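Local coordinates for protein LbaCas13a H328A (C2c2) (Lachnospiraceae bacterium NK4A179, PDB 5WLH) that binds a CRISPR precursor guide RNA and, as a Cas13a nuclease, probably cleaves RNA under its direction, at residues A[479-491]-A[935-949]. Residues are numbered along the deposited sequence; the frame is centred on the assembly and turned at random.
Sequences EYLSGISSFDYEL and IYRRASETGTEINHS. With nucleotides of chain B.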
ATOM      1  N   GLU A 479     -26.283  16.432  -0.827  1.00 36.02           N
ATOM      2  CA  GLU A 479     -25.087  16.999  -1.447  1.00 39.10           C
ATOM      3  C   GLU A 479     -24.575  16.165  -2.617  1.00 32.99           C
ATOM      4  O   GLU A 479     -23.772  16.670  -3.406  1.00 30.73           O
ATOM      5  CB  GLU A 479     -23.960  17.166  -0.420  1.00 42.86           C
ATOM      6  CG  GLU A 479     -24.389  17.689   0.940  1.00 51.23           C
ATOM      7  CD  GLU A 479     -24.805  16.582   1.902  1.00 59.75           C
ATOM      8  OE1 GLU A 479     -26.004  16.223   1.921  1.00 55.95           O
ATOM      9  OE2 GLU A 479     -23.928  16.075   2.642  1.00 67.10           O
ATOM     10  N   TYR A 480     -25.017  14.911  -2.743  1.00 26.09           N
ATOM     11  CA  TYR A 480     -24.518  13.998  -3.766  1.00 25.72           C
ATOM     12  C   TYR A 480     -25.541  13.683  -4.843  1.00 28.83           C
ATOM     13  O   TYR A 480     -25.227  12.939  -5.772  1.00 24.24           O
ATOM     14  CB  TYR A 480     -24.009  12.709  -3.101  1.00 24.27           C
ATOM     15  CG  TYR A 480     -22.901  13.051  -2.146  1.00 26.72           C
ATOM     16  CD1 TYR A 480     -21.628  13.372  -2.618  1.00 29.78           C
ATOM     17  CD2 TYR A 480     -23.139  13.143  -0.782  1.00 28.33           C
ATOM     18  CE1 TYR A 480     -20.619  13.724  -1.750  1.00 29.82           C
ATOM     19  CE2 TYR A 480     -22.136  13.499   0.096  1.00 28.30           C
ATOM     20  CZ  TYR A 480     -20.876  13.785  -0.396  1.00 29.74           C
ATOM     21  OH  TYR A 480     -19.881  14.133   0.476  1.00 30.29           O
ATOM     22  N   LEU A 481     -26.753  14.253  -4.773  1.00 29.06           N
ATOM     23  CA  LEU A 481     -27.735  13.951  -5.806  1.00 24.29           C
ATOM     24  C   LEU A 481     -27.269  14.444  -7.160  1.00 25.35           C
ATOM     25  O   LEU A 481     -27.623  13.859  -8.188  1.00 32.30           O
ATOM     26  CB  LEU A 481     -29.088  14.578  -5.468  1.00 32.45           C
ATOM     27  CG  LEU A 481     -29.954  13.798  -4.484  1.00 37.05           C
ATOM     28  CD1 LEU A 481     -31.133  14.661  -4.056  1.00 37.82           C
ATOM     29  CD2 LEU A 481     -30.423  12.471  -5.095  1.00 36.65           C
ATOM     30  N   SER A 482     -26.470  15.505  -7.179  1.00 28.39           N
ATOM     31  CA  SER A 482     -25.935  16.042  -8.416  1.00 32.83           C
ATOM     32  C   SER A 482     -24.639  15.368  -8.841  1.00 33.57           C
ATOM     33  O   SER A 482     -24.030  15.797  -9.826  1.00 33.87           O
ATOM     34  CB  SER A 482     -25.723  17.551  -8.282  1.00 38.08           C
ATOM     35  OG  SER A 482     -26.979  18.209  -8.287  1.00 42.03           O
ATOM     36  N   GLY A 483     -24.199  14.346  -8.124  1.00 26.33           N
ATOM     37  CA  GLY A 483     -23.119  13.499  -8.588  1.00 23.94           C
ATOM     38  C   GLY A 483     -21.874  13.610  -7.722  1.00 24.56           C
ATOM     39  O   GLY A 483     -21.766  14.439  -6.818  1.00 23.41           O
ATOM     40  N   ILE A 484     -20.935  12.726  -8.040  1.00 22.26           N
ATOM     41  CA  ILE A 484     -19.704  12.506  -7.289  1.00 24.11           C
ATOM     42  C   ILE A 484     -18.530  13.081  -8.070  1.00 21.98           C
ATOM     43  O   ILE A 484     -18.414  12.862  -9.284  1.00 24.04           O
ATOM     44  CB  ILE A 484     -19.489  10.995  -7.053  1.00 21.53           C
ATOM     45  CG1 ILE A 484     -20.660  10.397  -6.275  1.00 23.36           C
ATOM     46  CG2 ILE A 484     -18.154  10.764  -6.331  1.00 23.16           C
ATOM     47  CD1 ILE A 484     -20.715   8.871  -6.371  1.00 19.05           C
ATOM     48  N   SER A 485     -17.638  13.774  -7.372  1.00 23.29           N
ATOM     49  CA  SER A 485     -16.413  14.279  -7.972  1.00 21.36           C
ATOM     50  C   SER A 485     -15.242  13.370  -7.625  1.00 20.78           C
ATOM     51  O   SER A 485     -15.300  12.561  -6.696  1.00 21.43           O
ATOM     52  CB  SER A 485     -16.114  15.698  -7.482  1.00 22.68           C
ATOM     53  OG  SER A 485     -15.595  15.647  -6.150  1.00 23.18           O
ATOM     54  N   SER A 486     -14.151  13.533  -8.365  1.00 20.38           N
ATOM     55  CA  SER A 486     -12.958  12.774  -8.013  1.00 20.59           C
ATOM     56  C   SER A 486     -12.435  13.182  -6.639  1.00 18.66           C
ATOM     57  O   SER A 486     -11.963  12.337  -5.882  1.00 18.02           O
ATOM     58  CB  SER A 486     -11.884  12.929  -9.093  1.00 19.72           C
ATOM     59  OG  SER A 486     -11.593  14.292  -9.350  1.00 21.12           O
ATOM     60  N   PHE A 487     -12.554  14.467  -6.277  1.00 17.21           N
ATOM     61  CA  PHE A 487     -12.117  14.900  -4.954  1.00 17.66           C
ATOM     62  C   PHE A 487     -12.891  14.170  -3.860  1.00 17.95           C
ATOM     63  O   PHE A 487     -12.326  13.842  -2.809  1.00 19.19           O
ATOM     64  CB  PHE A 487     -12.309  16.414  -4.801  1.00 15.64           C
ATOM     65  CG  PHE A 487     -11.607  17.209  -5.852  1.00 17.87           C
ATOM     66  CD1 PHE A 487     -10.237  17.425  -5.767  1.00 22.08           C
ATOM     67  CD2 PHE A 487     -12.299  17.721  -6.928  1.00 21.55           C
ATOM     68  CE1 PHE A 487      -9.560  18.152  -6.748  1.00 20.07           C
ATOM     69  CE2 PHE A 487     -11.643  18.449  -7.911  1.00 25.51           C
ATOM     70  CZ  PHE A 487     -10.269  18.683  -7.811  1.00 22.70           C
ATOM     71  N   ASP A 488     -14.196  13.934  -4.087  1.00 17.72           N
ATOM     72  CA  ASP A 488     -15.002  13.182  -3.123  1.00 21.07           C
ATOM     73  C   ASP A 488     -14.373  11.831  -2.827  1.00 19.05           C
ATOM     74  O   ASP A 488     -14.325  11.385  -1.674  1.00 18.81           O
ATOM     75  CB  ASP A 488     -16.426  12.954  -3.663  1.00 22.72           C
ATOM     76  CG  ASP A 488     -17.256  14.217  -3.713  1.00 25.49           C
ATOM     77  OD1 ASP A 488     -17.039  15.107  -2.882  1.00 23.03           O
ATOM     78  OD2 ASP A 488     -18.146  14.296  -4.573  1.00 25.49           O
ATOM     79  N   TYR A 489     -13.933  11.139  -3.878  1.00 19.08           N
ATOM     80  CA  TYR A 489     -13.352   9.815  -3.681  1.00 17.72           C
ATOM     81  C   TYR A 489     -11.956   9.895  -3.088  1.00 16.51           C
ATOM     82  O   TYR A 489     -11.530   8.972  -2.383  1.00 19.43           O
ATOM     83  CB  TYR A 489     -13.354   9.057  -5.001  1.00 16.09           C
ATOM     84  CG  TYR A 489     -14.596   8.191  -5.180  1.00 18.20           C
ATOM     85  CD1 TYR A 489     -15.811   8.560  -4.618  1.00 19.36           C
ATOM     86  CD2 TYR A 489     -14.538   7.015  -5.913  1.00 19.11           C
ATOM     87  CE1 TYR A 489     -16.947   7.753  -4.775  1.00 24.94           C
ATOM     88  CE2 TYR A 489     -15.662   6.205  -6.089  1.00 16.57           C
ATOM     89  CZ  TYR A 489     -16.856   6.583  -5.516  1.00 22.33           C
ATOM     90  OH  TYR A 489     -17.943   5.777  -5.692  1.00 21.83           O
ATOM     91  N   GLU A 490     -11.212  10.966  -3.364  1.00 15.54           N
ATOM     92  CA  GLU A 490      -9.952  11.146  -2.657  1.00 19.77           C
ATOM     93  C   GLU A 490     -10.185  11.227  -1.147  1.00 19.68           C
ATOM     94  O   GLU A 490      -9.461  10.605  -0.361  1.00 16.70           O
ATOM     95  CB  GLU A 490      -9.241  12.395  -3.175  1.00 20.46           C
ATOM     96  CG  GLU A 490      -8.738  12.267  -4.599  1.00 18.95           C
ATOM     97  CD  GLU A 490      -7.843  13.423  -4.956  1.00 20.33           C
ATOM     98  OE1 GLU A 490      -6.598  13.273  -4.854  1.00 22.94           O
ATOM     99  OE2 GLU A 490      -8.404  14.490  -5.304  1.00 20.52           O
ATOM    100  N   LEU A 491     -11.211  11.965  -0.730  1.00 17.97           N
ATOM    101  CA  LEU A 491     -11.536  12.042   0.693  1.00 17.07           C
ATOM    102  C   LEU A 491     -11.901  10.671   1.252  1.00 16.71           C
ATOM    103  O   LEU A 491     -11.453  10.304   2.346  1.00 19.13           O
ATOM    104  CB  LEU A 491     -12.687  13.022   0.917  1.00 18.67           C
ATOM    105  CG  LEU A 491     -12.378  14.515   0.711  1.00 21.67           C
ATOM    106  CD1 LEU A 491     -13.682  15.287   0.777  1.00 25.87           C
ATOM    107  CD2 LEU A 491     -11.420  15.012   1.776  1.00 24.19           C
ATOM    108  N   ILE A 935      -6.470  17.611  -0.646  1.00 20.88           N
ATOM    109  CA  ILE A 935      -7.688  17.465  -1.440  1.00 18.02           C
ATOM    110  C   ILE A 935      -8.507  18.744  -1.398  1.00 16.31           C
ATOM    111  O   ILE A 935      -8.990  19.229  -2.429  1.00 20.01           O
ATOM    112  CB  ILE A 935      -8.526  16.283  -0.944  1.00 15.58           C
ATOM    113  CG1 ILE A 935      -7.752  14.961  -1.088  1.00 18.55           C
ATOM    114  CG2 ILE A 935      -9.844  16.232  -1.746  1.00 16.91           C
ATOM    115  CD1 ILE A 935      -8.273  13.874  -0.148  1.00 18.75           C
ATOM    116  N   TYR A 936      -8.727  19.273  -0.194  1.00 17.92           N
ATOM    117  CA  TYR A 936      -9.508  20.494  -0.088  1.00 20.78           C
ATOM    118  C   TYR A 936      -8.800  21.639  -0.794  1.00 21.72           C
ATOM    119  O   TYR A 936      -9.443  22.489  -1.418  1.00 20.63           O
ATOM    120  CB  TYR A 936      -9.756  20.813   1.376  1.00 21.37           C
ATOM    121  CG  TYR A 936     -10.890  19.986   1.949  1.00 24.22           C
ATOM    122  CD1 TYR A 936     -12.167  20.045   1.398  1.00 31.90           C
ATOM    123  CD2 TYR A 936     -10.679  19.127   3.012  1.00 20.57           C
ATOM    124  CE1 TYR A 936     -13.200  19.281   1.909  1.00 31.99           C
ATOM    125  CE2 TYR A 936     -11.715  18.361   3.535  1.00 23.61           C
ATOM    126  CZ  TYR A 936     -12.962  18.441   2.979  1.00 30.74           C
ATOM    127  OH  TYR A 936     -13.989  17.687   3.492  1.00 28.60           O
ATOM    128  N   ARG A 937      -7.471  21.674  -0.696  1.00 23.37           N
ATOM    129  CA  ARG A 937      -6.694  22.692  -1.393  1.00 21.71           C
ATOM    130  C   ARG A 937      -6.956  22.641  -2.892  1.00 21.13           C
ATOM    131  O   ARG A 937      -7.196  23.673  -3.533  1.00 22.18           O
ATOM    132  CB  ARG A 937      -5.208  22.479  -1.104  1.00 21.90           C
ATOM    133  CG  ARG A 937      -4.276  23.462  -1.778  1.00 22.12           C
ATOM    134  CD  ARG A 937      -2.816  23.046  -1.519  1.00 21.38           C
ATOM    135  NE  ARG A 937      -2.437  21.817  -2.214  1.00 21.62           N
ATOM    136  CZ  ARG A 937      -2.191  21.722  -3.518  1.00 23.60           C
ATOM    137  NH1 ARG A 937      -2.287  22.793  -4.303  1.00 27.72           N
ATOM    138  NH2 ARG A 937      -1.864  20.550  -4.048  1.00 24.68           N
ATOM    139  N   ARG A 938      -6.905  21.438  -3.472  1.00 19.26           N
ATOM    140  CA  ARG A 938      -7.083  21.296  -4.909  1.00 18.05           C
ATOM    141  C   ARG A 938      -8.540  21.470  -5.314  1.00 23.16           C
ATOM    142  O   ARG A 938      -8.825  22.078  -6.350  1.00 20.93           O
ATOM    143  CB  ARG A 938      -6.520  19.945  -5.373  1.00 19.00           C
ATOM    144  CG  ARG A 938      -4.980  19.906  -5.338  1.00 20.98           C
ATOM    145  CD  ARG A 938      -4.421  18.572  -5.853  1.00 20.76           C
ATOM    146  NE  ARG A 938      -4.500  17.529  -4.822  1.00 22.68           N
ATOM    147  CZ  ARG A 938      -5.410  16.560  -4.814  1.00 24.10           C
ATOM    148  NH1 ARG A 938      -6.323  16.502  -5.768  1.00 20.46           N
ATOM    149  NH2 ARG A 938      -5.414  15.649  -3.843  1.00 23.21           N
ATOM    150  N   ALA A 939      -9.480  20.982  -4.493  1.00 20.31           N
ATOM    151  CA  ALA A 939     -10.887  21.283  -4.743  1.00 21.73           C
ATOM    152  C   ALA A 939     -11.113  22.790  -4.736  1.00 21.13           C
ATOM    153  O   ALA A 939     -11.794  23.329  -5.613  1.00 24.33           O
ATOM    154  CB  ALA A 939     -11.776  20.606  -3.697  1.00 22.61           C
ATOM    155  N   SER A 940     -10.498  23.483  -3.780  1.00 21.18           N
ATOM    156  CA  SER A 940     -10.698  24.925  -3.657  1.00 23.16           C
ATOM    157  C   SER A 940     -10.159  25.658  -4.878  1.00 27.75           C
ATOM    158  O   SER A 940     -10.858  26.492  -5.469  1.00 26.06           O
ATOM    159  CB  SER A 940     -10.055  25.434  -2.365  1.00 28.81           C
ATOM    160  OG  SER A 940     -10.055  26.856  -2.291  1.00 36.74           O
ATOM    161  N   GLU A 941      -8.945  25.313  -5.316  1.00 20.68           N
ATOM    162  CA  GLU A 941      -8.313  26.066  -6.400  1.00 20.45           C
ATOM    163  C   GLU A 941      -9.019  25.842  -7.726  1.00 23.12           C
ATOM    164  O   GLU A 941      -8.975  26.722  -8.589  1.00 25.15           O
ATOM    165  CB  GLU A 941      -6.827  25.718  -6.520  1.00 24.51           C
ATOM    166  CG  GLU A 941      -6.529  24.470  -7.341  1.00 20.39           C
ATOM    167  CD  GLU A 941      -5.093  23.982  -7.179  1.00 26.72           C
ATOM    168  OE1 GLU A 941      -4.251  24.712  -6.623  1.00 29.21           O
ATOM    169  OE2 GLU A 941      -4.817  22.855  -7.621  1.00 24.22           O
ATOM    170  N   THR A 942      -9.684  24.694  -7.900  1.00 20.25           N
ATOM    171  CA  THR A 942     -10.471  24.402  -9.088  1.00 20.40           C
ATOM    172  C   THR A 942     -11.920  24.824  -8.969  1.00 21.65           C
ATOM    173  O   THR A 942     -12.692  24.581  -9.898  1.00 24.84           O
ATOM    174  CB  THR A 942     -10.428  22.910  -9.419  1.00 24.73           C
ATOM    175  OG1 THR A 942     -11.037  22.163  -8.364  1.00 26.30           O
ATOM    176  CG2 THR A 942      -9.008  22.472  -9.611  1.00 20.63           C
ATOM    177  N   GLY A 943     -12.291  25.435  -7.855  1.00 22.17           N
ATOM    178  CA  GLY A 943     -13.653  25.892  -7.666  1.00 22.26           C
ATOM    179  C   GLY A 943     -14.657  24.774  -7.586  1.00 25.18           C
ATOM    180  O   GLY A 943     -15.812  24.945  -7.990  1.00 25.17           O
ATOM    181  N   THR A 944     -14.250  23.626  -7.057  1.00 21.84           N
ATOM    182  CA  THR A 944     -15.120  22.468  -6.983  1.00 21.41           C
ATOM    183  C   THR A 944     -15.802  22.468  -5.625  1.00 23.76           C
ATOM    184  O   THR A 944     -15.120  22.422  -4.595  1.00 22.35           O
ATOM    185  CB  THR A 944     -14.325  21.176  -7.194  1.00 25.27           C
ATOM    186  OG1 THR A 944     -13.618  21.259  -8.439  1.00 26.46           O
ATOM    187  CG2 THR A 944     -15.255  19.968  -7.237  1.00 25.25           C
ATOM    188  N   GLU A 945     -17.133  22.575  -5.629  1.00 26.83           N
ATOM    189  CA  GLU A 945     -17.912  22.409  -4.411  1.00 31.89           C
ATOM    190  C   GLU A 945     -17.592  21.072  -3.787  1.00 30.36           C
ATOM    191  O   GLU A 945     -17.561  20.049  -4.474  1.00 27.27           O
ATOM    192  CB  GLU A 945     -19.417  22.446  -4.694  1.00 43.20           C
ATOM    193  CG  GLU A 945     -19.951  23.718  -5.322  1.00 58.32           C
ATOM    194  CD  GLU A 945     -20.186  23.559  -6.819  1.00 72.10           C
ATOM    195  OE1 GLU A 945     -21.350  23.746  -7.252  1.00 76.38           O
ATOM    196  OE2 GLU A 945     -19.237  23.215  -7.561  1.00 76.76           O
ATOM    197  N   ILE A 946     -17.418  21.066  -2.475  1.00 26.77           N
ATOM    198  CA  ILE A 946     -17.045  19.840  -1.797  1.00 33.14           C
ATOM    199  C   ILE A 946     -17.713  19.809  -0.430  1.00 35.85           C
ATOM    200  O   ILE A 946     -17.574  20.746   0.368  1.00 37.79           O
ATOM    201  CB  ILE A 946     -15.514  19.691  -1.699  1.00 36.44           C
ATOM    202  CG1 ILE A 946     -15.131  18.259  -1.363  1.00 35.46           C
ATOM    203  CG2 ILE A 946     -14.878  20.715  -0.762  1.00 35.95           C
ATOM    204  CD1 ILE A 946     -13.730  17.930  -1.787  1.00 30.62           C
ATOM    205  N   ASN A 947     -18.489  18.765  -0.186  1.00 36.48           N
ATOM    206  CA  ASN A 947     -19.083  18.573   1.123  1.00 43.79           C
ATOM    207  C   ASN A 947     -17.985  18.206   2.108  1.00 49.27           C
ATOM    208  O   ASN A 947     -17.204  17.278   1.868  1.00 55.70           O
ATOM    209  CB  ASN A 947     -20.158  17.489   1.060  1.00 45.96           C
ATOM    210  CG  ASN A 947     -20.757  17.183   2.420  1.00 51.01           C
ATOM    211  OD1 ASN A 947     -20.594  16.081   2.948  1.00 52.82           O
ATOM    212  ND2 ASN A 947     -21.458  18.157   2.994  1.00 50.41           N
ATOM    213  N   HIS A 948     -17.910  18.952   3.205  1.00 45.87           N
ATOM    214  CA  HIS A 948     -16.895  18.727   4.230  1.00 49.80           C
ATOM    215  C   HIS A 948     -17.323  17.674   5.247  1.00 55.04           C
ATOM    216  O   HIS A 948     -17.150  17.855   6.456  1.00 56.71           O
ATOM    217  CB  HIS A 948     -16.556  20.051   4.907  1.00 49.99           C
ATOM    218  CG  HIS A 948     -15.996  21.078   3.969  1.00 55.21           C
ATOM    219  ND1 HIS A 948     -14.642  21.235   3.754  1.00 53.75           N
ATOM    220  CD2 HIS A 948     -16.608  21.997   3.183  1.00 57.90           C
ATOM    221  CE1 HIS A 948     -14.446  22.207   2.880  1.00 51.03           C
ATOM    222  NE2 HIS A 948     -15.622  22.686   2.518  1.00 55.60           N
ATOM    223  N   SER A 949     -17.882  16.557   4.768  1.00 55.33           N
ATOM    224  CA  SER A 949     -18.185  15.430   5.649  1.00 60.39           C
ATOM    225  C   SER A 949     -16.934  14.925   6.348  1.00 56.75           C
ATOM    226  O   SER A 949     -17.006  14.407   7.469  1.00 58.00           O
ATOM    227  CB  SER A 949     -18.829  14.293   4.854  1.00 61.83           C
ATOM    228  OG  SER A 949     -17.860  13.574   4.098  1.00 62.70           O
TER
ATOM    229  P     A B  26      -5.947   7.164  -6.035  1.00 22.34           P
ATOM    230  OP1   A B  26      -5.924   6.012  -5.099  1.00 24.87           O
ATOM    231  OP2   A B  26      -5.394   7.089  -7.405  1.00 25.06           O
ATOM    232  O5'   A B  26      -7.450   7.651  -6.173  1.00 22.22           O
ATOM    233  C5'   A B  26      -8.352   7.651  -5.070  1.00 22.92           C
ATOM    234  C4'   A B  26      -9.767   7.542  -5.581  1.00 25.15           C
ATOM    235  O4'   A B  26     -10.107   8.774  -6.275  1.00 25.47           O
ATOM    236  C3'   A B  26      -9.969   6.422  -6.593  1.00 25.99           C
ATOM    237  O3'   A B  26     -11.317   5.970  -6.524  1.00 25.22           O
ATOM    238  C2'   A B  26      -9.736   7.140  -7.918  1.00 25.39           C
ATOM    239  O2'   A B  26     -10.272   6.507  -9.059  1.00 27.34           O
ATOM    240  C1'   A B  26     -10.369   8.506  -7.641  1.00 22.39           C
ATOM    241  N9    A B  26      -9.722   9.557  -8.421  1.00 24.39           N
ATOM    242  C8    A B  26      -8.624  10.291  -8.054  1.00 23.82           C
ATOM    243  N7    A B  26      -8.233  11.130  -8.996  1.00 20.07           N
ATOM    244  C5    A B  26      -9.134  10.920 -10.017  1.00 19.73           C
ATOM    245  C6    A B  26      -9.251  11.525 -11.283  1.00 22.59           C
ATOM    246  N6    A B  26      -8.391  12.469 -11.693  1.00 23.14           N
ATOM    247  N1    A B  26     -10.233  11.093 -12.089  1.00 27.97           N
ATOM    248  C2    A B  26     -11.075  10.140 -11.649  1.00 26.77           C
ATOM    249  N3    A B  26     -11.061   9.508 -10.476  1.00 29.15           N
ATOM    250  C4    A B  26     -10.058   9.957  -9.695  1.00 24.29           C
ATOM    251  P     A B  25      -3.144  10.943  -9.384  1.00 25.78           P
ATOM    252  OP1   A B  25      -3.624  12.356  -9.428  1.00 28.47           O
ATOM    253  OP2   A B  25      -2.026  10.518 -10.255  1.00 24.24           O
ATOM    254  O5'   A B  25      -2.754  10.638  -7.878  1.00 24.81           O
ATOM    255  C5'   A B  25      -2.430   9.324  -7.444  1.00 28.67           C
ATOM    256  C4'   A B  25      -3.090   9.016  -6.128  1.00 24.50           C
ATOM    257  O4'   A B  25      -2.434   9.752  -5.058  1.00 23.02           O
ATOM    258  C3'   A B  25      -4.576   9.376  -6.046  1.00 21.33           C
ATOM    259  O3'   A B  25      -5.242   8.378  -5.282  1.00 21.76           O
ATOM    260  C2'   A B  25      -4.578  10.656  -5.225  1.00 19.32           C
ATOM    261  O2'   A B  25      -5.785  10.898  -4.529  1.00 20.07           O
ATOM    262  C1'   A B  25      -3.424  10.386  -4.271  1.00 20.70           C
ATOM    263  N9    A B  25      -2.896  11.587  -3.639  1.00 24.20           N
ATOM    264  C8    A B  25      -2.851  12.858  -4.161  1.00 28.09           C
ATOM    265  N7    A B  25      -2.376  13.747  -3.321  1.00 29.24           N
ATOM    266  C5    A B  25      -2.105  13.004  -2.181  1.00 24.84           C
ATOM    267  C6    A B  25      -1.581  13.363  -0.934  1.00 28.28           C
ATOM    268  N6    A B  25      -1.231  14.616  -0.639  1.00 26.84           N
ATOM    269  N1    A B  25      -1.448  12.398  -0.001  1.00 27.90           N
ATOM    270  C2    A B  25      -1.802  11.143  -0.300  1.00 20.01           C
ATOM    271  N3    A B  25      -2.312  10.690  -1.447  1.00 19.14           N
ATOM    272  C4    A B  25      -2.433  11.679  -2.350  1.00 20.79           C
ATOM    273  P     U B  27     -11.670   4.442  -6.860  1.00 27.24           P
ATOM    274  OP1   U B  27     -11.390   4.179  -8.269  1.00 26.02           O
ATOM    275  OP2   U B  27     -13.035   4.118  -6.363  1.00 24.00           O
ATOM    276  O5'   U B  27     -10.623   3.636  -5.988  1.00 22.54           O
ATOM    277  C5'   U B  27     -10.693   2.228  -5.893  1.00 18.55           C
ATOM    278  C4'   U B  27      -9.324   1.703  -5.571  1.00 17.72           C
ATOM    279  O4'   U B  27      -8.515   1.750  -6.773  1.00 17.81           O
ATOM    280  C3'   U B  27      -8.551   2.514  -4.513  1.00 17.45           C
ATOM    281  O3'   U B  27      -7.863   1.622  -3.658  1.00 20.10           O
ATOM    282  C2'   U B  27      -7.493   3.232  -5.344  1.00 15.48           C
ATOM    283  O2'   U B  27      -6.322   3.584  -4.630  1.00 16.88           O
ATOM    284  C1'   U B  27      -7.232   2.172  -6.402  1.00 17.14           C
ATOM    285  N1    U B  27      -6.439   2.580  -7.567  1.00 17.60           N
ATOM    286  C2    U B  27      -5.672   1.581  -8.157  1.00 18.53           C
ATOM    287  O2    U B  27      -5.717   0.422  -7.792  1.00 17.59           O
ATOM    288  N3    U B  27      -4.882   1.984  -9.213  1.00 18.15           N
ATOM    289  C4    U B  27      -4.787   3.269  -9.704  1.00 20.52           C
ATOM    290  O4    U B  27      -4.026   3.498 -10.654  1.00 20.43           O
ATOM    291  C5    U B  27      -5.588   4.239  -9.014  1.00 21.30           C
ATOM    292  C6    U B  27      -6.365   3.881  -7.988  1.00 19.59           C
TER
HETATM  293  O   HOH W   1     -17.341  14.484  -0.156  1.00 31.53           O
HETATM  294  O   HOH W   2     -16.794  17.428  -4.576  1.00 30.59           O
HETATM  295  O   HOH W   3     -18.883  16.703  -1.908  1.00 37.94           O
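The Phe-487 ring lies with one face on Ala-939, whose CA stands 3.9 Å from the ring centroid, a CH-pi contact; Ser-486 OG sits over the rim of the opposite face. The Tyr-480 ring has Glu-479 CB over the rim of one face, with Asp-488 CG and water 1 in plane at its edge. Two helix ends pack antiparallel here, 170° between their directions: the start of helix 486-517, closed by a capping box of Ser-485 and Asp-488, and the end of helix 915-941, finished by a Schellman motif at Gly-943. At the root of the Phe-487 side chain, Ile-946 CD1 lies between Phe-487 CB and Leu-491 CD1, 3.7 Å from each. The Arg-938 guanidinium, with Glu-490 CD at its edge, grips the carboxylate end-on, the planes 45° apart; NH1 meets the syn lone pair of OE2 at 2.9 Å. A bend at chi3 (-79°) turns the guanidinium toward Glu-490, and Asp-934 holds its NE. With an alanine at Glu-490, Arg-938 NH1 and NH2 would probably lose their carboxylate partner. Water 3 links Asp-488 OD1 to Asn-947 N. At the RNA side, O2' of A25 of chain B donates to Glu-490 OE1 at 2.5 Å.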